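PDB 4RY8: periplasmic binding protein from Thermotoga lettingae TMO, which binds 5-methylthioribose in the cleft between its two lobes and probably delivers it to a membrane transporter as a periplasmic solute-binding protein. Local coordinates for residues Ser28-Tyr33 and Ala203-Phe208; Ile114-Leu119 and Val251-Tyr256; Thr234-Met239 and Ser245-Thr250. One frame throughout, in Å; residues are numbered along the deposited sequence. Where two conformers were deposited one is given.

Contact 1. Residues Ser28-Tyr33 and Ala203-Phe208; sequences SFFERY and AMWDEF. With SR1 (5-S-methyl-5-thio-alpha-D-ribofuranose), chain G.
Phe30 and Trp205 meet beside the bound sugar. CE2 of Phe30 lies 3.8 Å from CZ2 of Trp205, which sits at the edge of the phenyl ring, near its plane. The two side chains cross at about a right angle, and the ring planes are turned 73° apart. This is the tight part: both rings also touch the ligand, Phe30 through CZ, 3.6 Å from SR1 O4. The Trp205 indole has SR1 C5 over one face and CB of Glu207, two residues on, over the other. Phe29 lays one face against the ribose, with CZ 3.5 Å from SR1 C2. Its CG is anti to the backbone N (chi1 174°), which carries the ring to the sugar and away from the 203-208 segment. This is the aromatic lining of a periplasmic binding protein cleft: helix 28-44 belongs to one lobe and helix 206-219 to the other, and the ligand lies between them. The side nearer Ser28 is looser. No direct hydrogen bond joins the segments there, and a water fills in. It accepts from Phe29 N at 2.9 Å. It is also 2.7 Å from Asp206 OD1 and 2.7 Å from Glu207 OE2, in position to donate to both, though more acceptors than protons are in reach. Glu207 has its stronger partner in Lys210, a salt bridge.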
loop_
_atom_site.group_PDB
_atom_site.type_symbol
_atom_site.label_atom_id
_atom_site.label_comp_id
_atom_site.label_asym_id
_atom_site.label_seq_id
_atom_site.Cartn_x
_atom_site.Cartn_y
_atom_site.Cartn_z
ATOM N N SER C 28 -16.147 16.766 -11.376
ATOM C CA SER C 28 -15.193 17.728 -10.820
ATOM C C SER C 28 -13.710 17.262 -10.735
ATOM O O SER C 28 -12.801 18.050 -10.995
ATOM C CB SER C 28 -15.702 18.264 -9.449
ATOM O OG SER C 28 -14.674 19.038 -8.841
ATOM N N PHE C 29 -13.438 16.019 -10.381
ATOM C CA PHE C 29 -12.059 15.512 -10.467
ATOM C C PHE C 29 -11.395 15.900 -11.782
ATOM O O PHE C 29 -10.318 16.472 -11.799
ATOM C CB PHE C 29 -11.981 13.984 -10.290
ATOM C CG PHE C 29 -10.589 13.429 -10.513
ATOM C CD1 PHE C 29 -10.089 13.202 -11.806
ATOM C CD2 PHE C 29 -9.769 13.185 -9.448
ATOM C CE1 PHE C 29 -8.794 12.739 -12.008
ATOM C CE2 PHE C 29 -8.488 12.734 -9.627
ATOM C CZ PHE C 29 -7.994 12.497 -10.907
ATOM N N PHE C 30 -12.067 15.604 -12.878
ATOM C CA PHE C 30 -11.498 15.782 -14.192
ATOM C C PHE C 30 -11.488 17.266 -14.564
ATOM O O PHE C 30 -10.550 17.733 -15.207
ATOM C CB PHE C 30 -12.261 14.934 -15.206
ATOM C CG PHE C 30 -11.889 13.478 -15.167
ATOM C CD1 PHE C 30 -10.611 13.082 -15.539
ATOM C CD2 PHE C 30 -12.803 12.505 -14.801
ATOM C CE1 PHE C 30 -10.236 11.735 -15.502
ATOM C CE2 PHE C 30 -12.448 11.172 -14.769
ATOM C CZ PHE C 30 -11.163 10.780 -15.132
ATOM N N GLU C 31 -12.479 18.026 -14.106
ATOM C CA GLU C 31 -12.505 19.471 -14.393
ATOM C C GLU C 31 -11.370 20.168 -13.675
ATOM O O GLU C 31 -10.781 21.115 -14.177
ATOM C CB GLU C 31 -13.847 20.100 -13.987
ATOM C CG GLU C 31 -15.063 19.499 -14.702
ATOM C CD GLU C 31 -16.398 19.830 -14.031
ATOM O OE1 GLU C 31 -16.457 20.769 -13.222
ATOM O OE2 GLU C 31 -17.399 19.163 -14.333
ATOM N N ARG C 32 -11.044 19.677 -12.497
ATOM C CA ARG C 32 -10.009 20.301 -11.679
ATOM C C ARG C 32 -8.623 19.992 -12.238
ATOM O O ARG C 32 -7.733 20.831 -12.225
ATOM C CB ARG C 32 -10.154 19.867 -10.221
ATOM C CG ARG C 32 -11.357 20.503 -9.530
ATOM C CD ARG C 32 -11.110 21.978 -9.214
ATOM N NE ARG C 32 -11.557 22.865 -10.289
ATOM C CZ ARG C 32 -11.075 24.083 -10.509
ATOM N NH1 ARG C 32 -11.554 24.803 -11.513
ATOM N NH2 ARG C 32 -10.114 24.581 -9.732
ATOM N N TYR C 33 -8.458 18.802 -12.766
ATOM C CA TYR C 33 -7.206 18.392 -13.437
ATOM C C TYR C 33 -6.959 19.302 -14.616
ATOM O O TYR C 33 -5.850 19.840 -14.788
ATOM C CB TYR C 33 -7.383 16.962 -13.889
ATOM C CG TYR C 33 -6.310 16.363 -14.765
ATOM C CD1 TYR C 33 -6.135 16.767 -16.078
ATOM C CD2 TYR C 33 -5.466 15.363 -14.270
ATOM C CE1 TYR C 33 -5.177 16.170 -16.892
ATOM C CE2 TYR C 33 -4.478 14.795 -15.072
ATOM C CZ TYR C 33 -4.347 15.196 -16.387
ATOM O OH TYR C 33 -3.377 14.607 -17.194
ATOM N N ALA C 203 -16.699 2.405 -3.641
ATOM C CA ALA C 203 -16.872 3.055 -4.939
ATOM C C ALA C 203 -15.555 3.635 -5.365
ATOM O O ALA C 203 -15.001 4.533 -4.717
ATOM C CB ALA C 203 -17.911 4.146 -4.852
ATOM N N MET C 204 -15.059 3.158 -6.488
ATOM C CA MET C 204 -13.671 3.419 -6.900
ATOM C C MET C 204 -13.468 4.712 -7.766
ATOM O O MET C 204 -12.419 4.913 -8.313
ATOM C CB MET C 204 -13.138 2.139 -7.576
ATOM C CG MET C 204 -12.870 0.934 -6.621
ATOM S SD MET C 204 -11.880 1.404 -5.122
ATOM C CE MET C 204 -11.358 -0.216 -4.582
ATOM N N TRP C 205 -14.482 5.561 -7.881
ATOM C CA TRP C 205 -14.348 6.926 -8.479
ATOM C C TRP C 205 -15.334 7.840 -7.746
ATOM O O TRP C 205 -16.414 7.363 -7.438
ATOM C CB TRP C 205 -14.653 6.807 -10.002
ATOM C CG TRP C 205 -14.761 8.083 -10.786
ATOM C CD1 TRP C 205 -14.162 9.287 -10.524
ATOM C CD2 TRP C 205 -15.475 8.253 -11.984
ATOM N NE1 TRP C 205 -14.485 10.199 -11.482
ATOM C CE2 TRP C 205 -15.298 9.589 -12.399
ATOM C CE3 TRP C 205 -16.273 7.406 -12.753
ATOM C CZ2 TRP C 205 -15.897 10.094 -13.549
ATOM C CZ3 TRP C 205 -16.863 7.902 -13.875
ATOM C CH2 TRP C 205 -16.670 9.212 -14.286
ATOM N N ASP C 206 -15.013 9.119 -7.409
ATOM C CA ASP C 206 -15.975 9.908 -6.673
ATOM C C ASP C 206 -17.327 10.112 -7.368
ATOM O O ASP C 206 -18.326 10.308 -6.690
ATOM C CB ASP C 206 -15.413 11.276 -6.099
ATOM C CG ASP C 206 -14.934 12.253 -7.183
ATOM O OD1 ASP C 206 -14.922 11.931 -8.385
ATOM O OD2 ASP C 206 -14.567 13.419 -6.819
ATOM N N GLU C 207 -17.392 10.041 -8.694
ATOM C CA GLU C 207 -18.680 10.124 -9.406
ATOM C C GLU C 207 -19.600 8.910 -9.132
ATOM O O GLU C 207 -20.832 9.060 -9.014
ATOM C CB GLU C 207 -18.458 10.325 -10.908
ATOM C CG GLU C 207 -17.846 11.670 -11.254
ATOM C CD GLU C 207 -18.711 12.843 -10.836
ATOM O OE1 GLU C 207 -19.923 12.883 -11.162
ATOM O OE2 GLU C 207 -18.176 13.757 -10.188
ATOM N N PHE C 208 -19.010 7.745 -8.967
ATOM C CA PHE C 208 -19.763 6.557 -8.564
ATOM C C PHE C 208 -20.256 6.783 -7.114
ATOM O O PHE C 208 -21.415 6.568 -6.780
ATOM C CB PHE C 208 -18.872 5.318 -8.537
ATOM C CG PHE C 208 -18.443 4.765 -9.891
ATOM C CD1 PHE C 208 -19.272 4.755 -11.021
ATOM C CD2 PHE C 208 -17.233 4.110 -9.967
ATOM C CE1 PHE C 208 -18.807 4.201 -12.199
ATOM C CE2 PHE C 208 -16.783 3.541 -11.139
ATOM C CZ PHE C 208 -17.581 3.577 -12.246
HETATM C CS SR1 G . -13.239 6.606 -15.317
HETATM S S SR1 G . -11.624 6.457 -14.589
HETATM C C5 SR1 G . -11.994 7.536 -13.184
HETATM C C4 SR1 G . -10.785 7.682 -12.264
HETATM O O4 SR1 G . -9.754 8.185 -13.049
HETATM C C1 SR1 G . -9.008 9.204 -12.354
HETATM O O1 SR1 G . -7.716 8.727 -12.188
HETATM C C2 SR1 G . -9.652 9.469 -11.002
HETATM O O2 SR1 G . -8.894 9.106 -9.816
HETATM C C3 SR1 G . -10.936 8.671 -11.114
HETATM O O3 SR1 G . -11.211 7.991 -9.896
HETATM O O HOH W 1 -15.471 14.090 -9.851
#

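Contact 2. Residues Ile114-Leu119 and Val251-Tyr256; sequences IEQDDL and VGTDSY. With SR1 (5-S-methyl-5-thio-alpha-D-ribofuranose), chain G.
Gln116 and Thr253 carry this contact, and Gln116 also holds the sugar. The first segment starts on strand 113-115, where Ile114 pairs through its backbone with Thr101 and Asp103. Glu115 turns its carboxylate back over the coming turn. Its OE2 accepts from Asp118 N at 2.7 Å, nearly along the C-O axis, while OE1 forms salt bridges with Lys152 and with Arg163 of the second subunit. Next comes Gln116. Its CG is anti to the carbonyl carbon (chi1 -58°); this torsion and the extended chain beyond CG place the amide between Thr253 and the ligand. OE1 accepts from Thr253 OG1 at 2.5 Å, in the carbonyl plane and on a lone pair. A water lies 2.9 Å from Gln116 OE1 and donates to it; the same water accepts from Thr253 N at 3.3 Å. On the other side of the amide, NE2 gives a hydrogen bond to SR1 O2 at 3.0 Å. With its oxygen engaged by the threonine, the amide is probably held in the flip that turns its N-H to the sugar. The threonine is thus a second-shell residue behind a first-shell one. Both segments are crossings from one lobe to the other, two of the hinge connections of a type I periplasmic binding protein. Asp117 is the N-cap of helix 118-132; its OD1 takes Leu120 N, and its OD2 bridges to Lys127 of the second subunit. Asp118 then begins the helix and pairs with Arg153, itself a ligand residue.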
loop_
_atom_site.group_PDB
_atom_site.type_symbol
_atom_site.label_atom_id
_atom_site.label_comp_id
_atom_site.label_asym_id
_atom_site.label_seq_id
_atom_site.Cartn_x
_atom_site.Cartn_y
_atom_site.Cartn_z
ATOM N N ILE C 114 2.410 8.869 -15.421
ATOM C CA ILE C 114 1.862 9.519 -14.213
ATOM C C ILE C 114 0.662 8.725 -13.696
ATOM O O ILE C 114 -0.240 8.366 -14.457
ATOM C CB ILE C 114 1.460 10.991 -14.494
ATOM C CG1 ILE C 114 2.669 11.771 -15.031
ATOM C CG2 ILE C 114 0.946 11.642 -13.223
ATOM C CD1 ILE C 114 2.382 13.165 -15.567
ATOM N N GLU C 115 0.656 8.402 -12.414
ATOM C CA GLU C 115 -0.566 7.947 -11.785
ATOM C C GLU C 115 -0.602 8.314 -10.341
ATOM O O GLU C 115 0.394 8.823 -9.800
ATOM C CB GLU C 115 -0.693 6.427 -11.899
ATOM C CG GLU C 115 0.520 5.681 -11.381
ATOM C CD GLU C 115 0.168 4.254 -11.032
ATOM O OE1 GLU C 115 0.433 3.344 -11.862
ATOM O OE2 GLU C 115 -0.397 4.064 -9.942
ATOM N N GLN C 116 -1.743 8.037 -9.713
ATOM C CA GLN C 116 -1.926 8.385 -8.310
ATOM C C GLN C 116 -1.604 7.262 -7.345
ATOM O O GLN C 116 -2.138 7.234 -6.214
ATOM C CB GLN C 116 -3.341 8.814 -8.103
ATOM C CG GLN C 116 -3.716 9.979 -8.967
ATOM C CD GLN C 116 -5.183 10.244 -8.953
ATOM O OE1 GLN C 116 -5.657 11.125 -8.253
ATOM N NE2 GLN C 116 -5.915 9.490 -9.721
ATOM N N ASP C 117 -0.694 6.381 -7.775
ATOM C CA ASP C 117 -0.320 5.176 -7.035
ATOM C C ASP C 117 -1.614 4.439 -6.811
ATOM O O ASP C 117 -2.076 4.278 -5.691
ATOM C CB ASP C 117 0.449 5.444 -5.729
ATOM C CG ASP C 117 1.157 4.222 -5.216
ATOM O OD1 ASP C 117 0.819 3.080 -5.633
ATOM O OD2 ASP C 117 2.094 4.361 -4.425
ATOM N N ASP C 118 -2.209 3.959 -7.893
ATOM C CA ASP C 118 -3.543 3.323 -7.767
ATOM C C ASP C 118 -3.628 1.991 -6.989
ATOM O O ASP C 118 -4.693 1.648 -6.414
ATOM C CB ASP C 118 -4.210 3.211 -9.114
ATOM C CG ASP C 118 -4.614 4.553 -9.651
ATOM O OD1 ASP C 118 -5.394 5.289 -8.971
ATOM O OD2 ASP C 118 -4.070 4.902 -10.702
ATOM N N LEU C 119 -2.529 1.252 -6.998
ATOM C CA LEU C 119 -2.426 0.068 -6.181
ATOM C C LEU C 119 -2.471 0.482 -4.703
ATOM O O LEU C 119 -3.190 -0.084 -3.910
ATOM C CB LEU C 119 -1.162 -0.673 -6.519
ATOM C CG LEU C 119 -1.159 -1.318 -7.905
ATOM C CD1 LEU C 119 0.157 -1.990 -8.206
ATOM C CD2 LEU C 119 -2.320 -2.283 -8.020
ATOM N N VAL C 251 -10.018 8.183 -0.290
ATOM C CA VAL C 251 -8.602 8.201 -0.496
ATOM C C VAL C 251 -8.328 8.909 -1.817
ATOM O O VAL C 251 -8.872 8.552 -2.871
ATOM C CB VAL C 251 -8.085 6.740 -0.472
ATOM C CG1 VAL C 251 -6.702 6.630 -1.089
ATOM C CG2 VAL C 251 -8.110 6.270 0.997
ATOM N N GLY C 252 -7.478 9.920 -1.780
ATOM C CA GLY C 252 -7.161 10.626 -3.024
ATOM C C GLY C 252 -6.027 11.618 -3.027
ATOM O O GLY C 252 -5.235 11.683 -2.080
ATOM N N THR C 253 -5.976 12.392 -4.118
ATOM C CA THR C 253 -4.929 13.381 -4.393
ATOM C C THR C 253 -5.596 14.685 -4.811
ATOM O O THR C 253 -6.781 14.716 -5.157
ATOM C CB THR C 253 -4.070 13.006 -5.628
ATOM O OG1 THR C 253 -4.906 13.008 -6.790
ATOM C CG2 THR C 253 -3.414 11.661 -5.481
ATOM N N ASP C 254 -4.812 15.755 -4.858
ATOM C CA ASP C 254 -5.288 17.006 -5.446
ATOM C C ASP C 254 -5.189 16.925 -6.982
ATOM O O ASP C 254 -4.107 17.113 -7.504
ATOM C CB ASP C 254 -4.431 18.169 -4.938
ATOM C CG ASP C 254 -4.928 19.514 -5.420
ATOM O OD1 ASP C 254 -5.922 19.567 -6.168
ATOM O OD2 ASP C 254 -4.313 20.523 -5.029
ATOM N N SER C 255 -6.318 16.710 -7.689
ATOM C CA SER C 255 -6.294 16.478 -9.166
ATOM C C SER C 255 -5.737 17.682 -9.923
ATOM O O SER C 255 -5.131 17.524 -10.975
ATOM C CB SER C 255 -7.685 16.122 -9.705
ATOM O OG SER C 255 -8.654 17.108 -9.373
ATOM N N TYR C 256 -5.923 18.868 -9.359
ATOM C CA TYR C 256 -5.369 20.121 -9.885
ATOM C C TYR C 256 -3.850 20.048 -10.005
ATOM O O TYR C 256 -3.287 20.427 -11.012
ATOM C CB TYR C 256 -5.779 21.296 -8.936
ATOM C CG TYR C 256 -5.467 22.727 -9.409
ATOM C CD1 TYR C 256 -6.338 23.422 -10.251
ATOM C CD2 TYR C 256 -4.308 23.387 -8.985
ATOM C CE1 TYR C 256 -6.046 24.722 -10.675
ATOM C CE2 TYR C 256 -4.016 24.683 -9.402
ATOM C CZ TYR C 256 -4.881 25.342 -10.248
ATOM O OH TYR C 256 -4.580 26.628 -10.647
HETATM C CS SR1 G . -13.239 6.606 -15.317
HETATM S S SR1 G . -11.624 6.457 -14.589
HETATM C C5 SR1 G . -11.994 7.536 -13.184
HETATM C C4 SR1 G . -10.785 7.682 -12.264
HETATM O O4 SR1 G . -9.754 8.185 -13.049
HETATM C C1 SR1 G . -9.008 9.204 -12.354
HETATM O O1 SR1 G . -7.716 8.727 -12.188
HETATM C C2 SR1 G . -9.652 9.469 -11.002
HETATM O O2 SR1 G . -8.894 9.106 -9.816
HETATM C C3 SR1 G . -10.936 8.671 -11.114
HETATM O O3 SR1 G . -11.211 7.991 -9.896
HETATM O O HOH W 2 -7.822 10.835 -6.336
#

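Contact 3. Residues Thr234-Met239 and Ser245-Thr250; sequences TEDIQM and SPWVAT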
loop_
_atom_site.group_PDB
_atom_site.type_symbol
_atom_site.label_atom_id
_atom_site.label_comp_id
_atom_site.label_asym_id
_atom_site.label_seq_id
_atom_site.Cartn_x
_atom_site.Cartn_y
_atom_site.Cartn_z
ATOM N N THR C 234 -13.972 19.607 -3.630
ATOM C CA THR C 234 -14.837 20.408 -2.762
ATOM C C THR C 234 -16.270 19.862 -2.756
ATOM O O THR C 234 -16.882 19.734 -1.692
ATOM C CB THR C 234 -14.789 21.881 -3.156
ATOM O OG1 THR C 234 -13.474 22.368 -2.857
ATOM C CG2 THR C 234 -15.821 22.688 -2.403
ATOM N N GLU C 235 -16.782 19.486 -3.923
ATOM C CA GLU C 235 -18.082 18.804 -3.983
ATOM C C GLU C 235 -18.133 17.583 -3.064
ATOM O O GLU C 235 -19.080 17.409 -2.302
ATOM C CB GLU C 235 -18.415 18.401 -5.423
ATOM C CG GLU C 235 -18.906 19.573 -6.256
ATOM C CD GLU C 235 -19.012 19.252 -7.727
ATOM O OE1 GLU C 235 -18.870 18.056 -8.130
ATOM O OE2 GLU C 235 -19.249 20.211 -8.482
ATOM N N ASP C 236 -17.127 16.716 -3.162
ATOM C CA ASP C 236 -17.019 15.574 -2.272
ATOM C C ASP C 236 -17.006 15.945 -0.812
ATOM O O ASP C 236 -17.775 15.419 -0.009
ATOM C CB ASP C 236 -15.739 14.827 -2.593
ATOM C CG ASP C 236 -15.771 14.185 -3.995
ATOM O OD1 ASP C 236 -16.872 14.132 -4.576
ATOM O OD2 ASP C 236 -14.701 13.774 -4.499
ATOM N N ILE C 237 -16.099 16.848 -0.464
ATOM C CA ILE C 237 -16.068 17.421 0.922
ATOM C C ILE C 237 -17.450 17.860 1.435
ATOM O O ILE C 237 -17.877 17.451 2.558
ATOM C CB ILE C 237 -15.037 18.556 0.994
ATOM C CG1 ILE C 237 -13.619 17.950 0.898
ATOM C CG2 ILE C 237 -15.214 19.383 2.271
ATOM C CD1 ILE C 237 -12.512 18.942 0.541
ATOM N N GLN C 238 -18.149 18.675 0.629
ATOM C CA GLN C 238 -19.465 19.232 1.014
ATOM C C GLN C 238 -20.424 18.113 1.268
ATOM O O GLN C 238 -21.198 18.136 2.208
ATOM C CB GLN C 238 -20.084 20.063 -0.113
ATOM C CG GLN C 238 -19.412 21.385 -0.372
ATOM C CD GLN C 238 -19.713 21.917 -1.772
ATOM O OE1 GLN C 238 -20.428 21.300 -2.581
ATOM N NE2 GLN C 238 -19.163 23.072 -2.065
ATOM N N MET C 239 -20.408 17.127 0.383
ATOM C CA MET C 239 -21.273 16.018 0.579
ATOM C C MET C 239 -20.863 15.091 1.753
ATOM O O MET C 239 -21.729 14.408 2.312
ATOM C CB MET C 239 -21.354 15.212 -0.719
ATOM C CG MET C 239 -22.078 15.880 -1.883
ATOM S SD MET C 239 -22.245 14.724 -3.284
ATOM C CE MET C 239 -23.053 13.382 -2.447
ATOM N N SER C 245 -24.446 12.087 6.965
ATOM C CA SER C 245 -23.840 11.513 5.747
ATOM C C SER C 245 -23.351 10.091 6.001
ATOM O O SER C 245 -22.678 9.832 6.977
ATOM C CB SER C 245 -22.671 12.351 5.242
ATOM O OG SER C 245 -22.114 11.747 4.071
ATOM N N PRO C 246 -23.681 9.153 5.110
ATOM C CA PRO C 246 -23.061 7.836 5.201
ATOM C C PRO C 246 -21.645 7.801 4.591
ATOM O O PRO C 246 -20.982 6.762 4.639
ATOM C CB PRO C 246 -23.996 6.960 4.363
ATOM C CG PRO C 246 -24.468 7.894 3.290
ATOM C CD PRO C 246 -24.633 9.241 3.999
ATOM N N TRP C 247 -21.179 8.918 4.031
ATOM C CA TRP C 247 -19.882 8.928 3.349
ATOM C C TRP C 247 -18.757 9.100 4.361
ATOM O O TRP C 247 -18.509 10.220 4.833
ATOM C CB TRP C 247 -19.866 10.027 2.299
ATOM C CG TRP C 247 -18.780 9.875 1.219
ATOM C CD1 TRP C 247 -17.689 9.066 1.235
ATOM C CD2 TRP C 247 -18.704 10.632 0.020
ATOM N NE1 TRP C 247 -16.951 9.241 0.078
ATOM C CE2 TRP C 247 -17.571 10.189 -0.691
ATOM C CE3 TRP C 247 -19.522 11.608 -0.555
ATOM C CZ2 TRP C 247 -17.200 10.744 -1.892
ATOM C CZ3 TRP C 247 -19.171 12.118 -1.800
ATOM C CH2 TRP C 247 -18.026 11.697 -2.441
ATOM N N VAL C 248 -18.070 8.015 4.722
ATOM C CA VAL C 248 -17.147 8.091 5.899
ATOM C C VAL C 248 -15.648 8.299 5.613
ATOM O O VAL C 248 -14.928 8.857 6.435
ATOM C CB VAL C 248 -17.360 6.929 6.902
ATOM C CG1 VAL C 248 -18.772 6.980 7.480
ATOM C CG2 VAL C 248 -17.117 5.614 6.273
ATOM N N ALA C 249 -15.192 7.892 4.441
ATOM C CA ALA C 249 -13.816 8.068 4.051
ATOM C C ALA C 249 -13.652 8.009 2.531
ATOM O O ALA C 249 -14.436 7.348 1.826
ATOM C CB ALA C 249 -12.942 6.999 4.699
ATOM N N THR C 250 -12.641 8.737 2.062
ATOM C CA THR C 250 -12.144 8.654 0.700
ATOM C C THR C 250 -10.609 8.732 0.746
ATOM O O THR C 250 -9.976 9.250 1.692
ATOM C CB THR C 250 -12.747 9.789 -0.211
ATOM O OG1 THR C 250 -12.502 9.535 -1.602
ATOM C CG2 THR C 250 -12.167 11.151 0.128
HETATM O O HOH W 3 -24.071 13.019 2.041
#
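This is a helix-on-strand contact inside one beta-alpha-beta unit, where helix 234-240 packs against the start of the strand that follows it, 247-252. Trp247 makes most of it. With chi1 at -161° the indole swings away from its own backbone N, which carries the six-membered ring to the helix. CH2 comes 3.4 Å from Asp236 OD1, which lies at the ring edge, near the plane; carboxylate and ring planes are 58° apart. CZ3 packs 3.9 Å from CB of Met239. NE1 gives a hydrogen bond to Ser229 OG on strand 226-230. Replacing the tryptophan by an alanine would probably open a gap beside Met239 and Asp236 and leave Ser229 without its indole N-H partner. At the other end, Ser245 OG accepts from Trp247 N at 3.0 Å, an ST turn leading into the strand. A water links the segments here: it donates to Met239 O at 2.7 Å and accepts from Ser245 OG at 3.1 Å. Helix 206-219 covers the contact, with Lys210 touching Asp236 and Met239, and Arg214 touching Met239. Strand 247-252 lies in the sheet between strands 226-230 and 284-287, parallel to the first and antiparallel to the second.

How the contacts relate
Contacts 1 and 2 have centres 11 Å apart and both touch SR1. Their segments alternate along the chain, which crosses between two lobes. They meet where Phe29 O probably accepts from Ser255 OG. Contact 3 follows contact 1 and is nested inside the loop closed by contact 2. It lies about 12 Å from contact 1 and 17 Å from contact 2, centre to centre. Contacts 2 and 3 share strand 247-252, which ends the beta-alpha-beta unit and leads into the interlobe crossing of contact 2. Contacts 1 and 3 meet at the carboxylates of Asp206 and Asp236, which probably need a proton on one of them. Contacts 1 and 2 each supply part of the sugar site; contact 3 lies within one lobe.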